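Local coordinates for protein phosphoribosylaminoimidazole-succinocarboxamide synthase (Saccharomyces cerevisiae, PDB 2CNQ) that catalyses the ATP-dependent joining of aspartate to carboxyaminoimidazole ribotide, giving SAICAR in the de novo synthesis of purines, at residues 54-59 with 294-299. Numbering follows the deposited sequence. Where two conformers were deposited one is given.
Sequences GILLTK and EAYETL
Leu56 and Tyr296 are the residues whose CA atoms come nearest between segments 54-59, in helix 53-67, and 294-299, in helix 282-300, with 7.2 Å between the CA atom of Leu56 and that of Tyr296. Their side chains pass each other in opposite directions: CD1 of Leu56 comes to 3.7 Å from CB of Tyr296, while CG of Leu56 lies obliquely to the ring, 4.1 Å from CD2 of Tyr296. A first torsion of 172° sets the Tyr296 ring anti to the backbone nitrogen and carries it across to the other helix. One turn beyond Leu56, Lys59 offers its aliphatic root, with CB 3.9 Å from CE2 of Tyr296 and also near the phenolic oxygen, again obliquely to the ring. The lysine chain then bends at chi2 (-59°) and leads its ammonium group away from the tyrosine to a salt bridge with Asp104. Contact between the two segments is thus apolar and small, burying 150 Å² in all. Leu56, a buried residue, also touches Tyr292 and Ile293 of helix 282-300, Trp304, and Pro238 of strand 228-245. Within 54-59, Gly54 O accepts from both Thr58 N and Thr58 OG1, on opposite faces of its plane. This long-range helix-to-helix contact of the SAICAR synthetase fold joins an early helix to the C-terminal one through a leucine side chain and the CB of a lysine, beside a nucleotide site: the Lys59 side chain comes within about 4 Å, between nearest atoms, of bound AMP or aminoimidazole carboxamide ribonucleotide, whose pocket Glu62 and Lys66 of helix 53-67 help line.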
loop_
_atom_site.group_PDB
_atom_site.type_symbol
_atom_site.label_atom_id
_atom_site.label_comp_id
_atom_site.label_asym_id
_atom_site.label_seq_id
_atom_site.Cartn_x
_atom_site.Cartn_y
_atom_site.Cartn_z
ATOM N N GLY A 54 8.329 -1.736 8.223
ATOM C CA GLY A 54 8.817 -1.332 6.942
ATOM C C GLY A 54 9.500 -2.415 6.198
ATOM O O GLY A 54 9.471 -2.454 4.977
ATOM N N ILE A 55 10.137 -3.319 6.908
ATOM C CA ILE A 55 10.692 -4.485 6.265
ATOM C C ILE A 55 9.561 -5.291 5.661
ATOM O O ILE A 55 9.625 -5.732 4.548
ATOM C CB ILE A 55 11.489 -5.299 7.257
ATOM C CG1 ILE A 55 12.718 -4.497 7.693
ATOM C CG2 ILE A 55 11.871 -6.607 6.630
ATOM C CD1 ILE A 55 13.500 -5.155 8.772
ATOM N N LEU A 56 8.490 -5.468 6.406
ATOM C CA LEU A 56 7.354 -6.212 5.888
ATOM C C LEU A 56 6.784 -5.554 4.688
ATOM O O LEU A 56 6.488 -6.216 3.692
ATOM C CB LEU A 56 6.342 -6.377 6.978
ATOM C CG LEU A 56 5.185 -7.279 6.642
ATOM C CD1 LEU A 56 4.698 -7.903 7.894
ATOM C CD2 LEU A 56 4.057 -6.564 5.975
ATOM N N LEU A 57 6.620 -4.255 4.715
ATOM C CA LEU A 57 6.045 -3.592 3.561
ATOM C C LEU A 57 6.924 -3.769 2.371
ATOM O O LEU A 57 6.435 -3.917 1.269
ATOM C CB LEU A 57 5.868 -2.133 3.826
ATOM C CG LEU A 57 5.023 -1.762 5.014
ATOM C CD1 LEU A 57 5.002 -0.280 5.142
ATOM C CD2 LEU A 57 3.659 -2.345 4.941
ATOM N N THR A 58 8.214 -3.721 2.586
ATOM C CA THR A 58 9.154 -3.863 1.529
ATOM C C THR A 58 9.098 -5.241 0.973
ATOM O O THR A 58 8.950 -5.444 -0.211
ATOM C CB THR A 58 10.545 -3.533 2.036
ATOM O OG1 THR A 58 10.583 -2.187 2.474
ATOM C CG2 THR A 58 11.567 -3.688 0.973
ATOM N N LYS A 59 9.253 -6.224 1.837
ATOM C CA LYS A 59 9.297 -7.584 1.386
ATOM C C LYS A 59 8.009 -8.006 0.735
ATOM O O LYS A 59 8.002 -8.702 -0.244
ATOM C CB LYS A 59 9.592 -8.474 2.580
ATOM C CG LYS A 59 10.939 -8.216 3.228
ATOM C CD LYS A 59 12.160 -8.391 2.325
ATOM C CE LYS A 59 13.413 -7.905 3.074
ATOM N NZ LYS A 59 14.681 -8.337 2.416
ATOM N N GLU A 294 0.845 -11.860 9.902
ATOM C CA GLU A 294 -0.012 -12.938 9.475
ATOM C C GLU A 294 -0.422 -12.751 8.042
ATOM O O GLU A 294 -0.429 -13.687 7.275
ATOM C CB GLU A 294 -1.199 -13.033 10.384
ATOM C CG GLU A 294 -2.154 -14.133 10.021
ATOM C CD GLU A 294 -1.602 -15.526 10.196
ATOM O OE1 GLU A 294 -2.339 -16.454 9.864
ATOM O OE2 GLU A 294 -0.520 -15.714 10.733
ATOM N N ALA A 295 -0.774 -11.533 7.671
ATOM C CA ALA A 295 -1.085 -11.287 6.290
ATOM C C ALA A 295 0.102 -11.645 5.433
ATOM O O ALA A 295 -0.037 -12.283 4.415
ATOM C CB ALA A 295 -1.468 -9.869 6.074
ATOM N N TYR A 296 1.268 -11.177 5.822
ATOM C CA TYR A 296 2.460 -11.444 5.070
ATOM C C TYR A 296 2.667 -12.908 4.897
ATOM O O TYR A 296 2.937 -13.376 3.818
ATOM C CB TYR A 296 3.653 -10.816 5.777
ATOM C CG TYR A 296 4.940 -11.208 5.171
ATOM C CD1 TYR A 296 5.619 -12.331 5.603
ATOM C CD2 TYR A 296 5.475 -10.500 4.127
ATOM C CE1 TYR A 296 6.787 -12.715 5.008
ATOM C CE2 TYR A 296 6.629 -10.884 3.531
ATOM C CZ TYR A 296 7.274 -11.992 3.975
ATOM O OH TYR A 296 8.432 -12.359 3.350
ATOM N N GLU A 297 2.608 -13.644 5.962
ATOM C CA GLU A 297 2.896 -15.070 5.879
ATOM C C GLU A 297 1.880 -15.768 5.036
ATOM O O GLU A 297 2.230 -16.620 4.247
ATOM C CB GLU A 297 2.944 -15.654 7.274
ATOM C CG GLU A 297 4.141 -15.168 8.024
ATOM C CD GLU A 297 4.393 -15.880 9.314
ATOM O OE1 GLU A 297 5.556 -15.980 9.698
ATOM O OE2 GLU A 297 3.429 -16.322 9.950
ATOM N N THR A 298 0.617 -15.436 5.187
ATOM C CA THR A 298 -0.390 -16.133 4.449
ATOM C C THR A 298 -0.304 -15.803 2.990
ATOM O O THR A 298 -0.399 -16.661 2.139
ATOM C CB THR A 298 -1.730 -15.841 4.981
ATOM O OG1 THR A 298 -1.729 -16.226 6.344
ATOM C CG2 THR A 298 -2.801 -16.634 4.317
ATOM N N LEU A 299 -0.125 -14.537 2.685
ATOM C CA LEU A 299 -0.085 -14.133 1.308
ATOM C C LEU A 299 1.109 -14.674 0.603
ATOM O O LEU A 299 1.005 -15.038 -0.539
ATOM C CB LEU A 299 -0.088 -12.622 1.223
ATOM C CG LEU A 299 -1.410 -12.021 1.629
ATOM C CD1 LEU A 299 -1.249 -10.545 1.819
ATOM C CD2 LEU A 299 -2.497 -12.361 0.633
#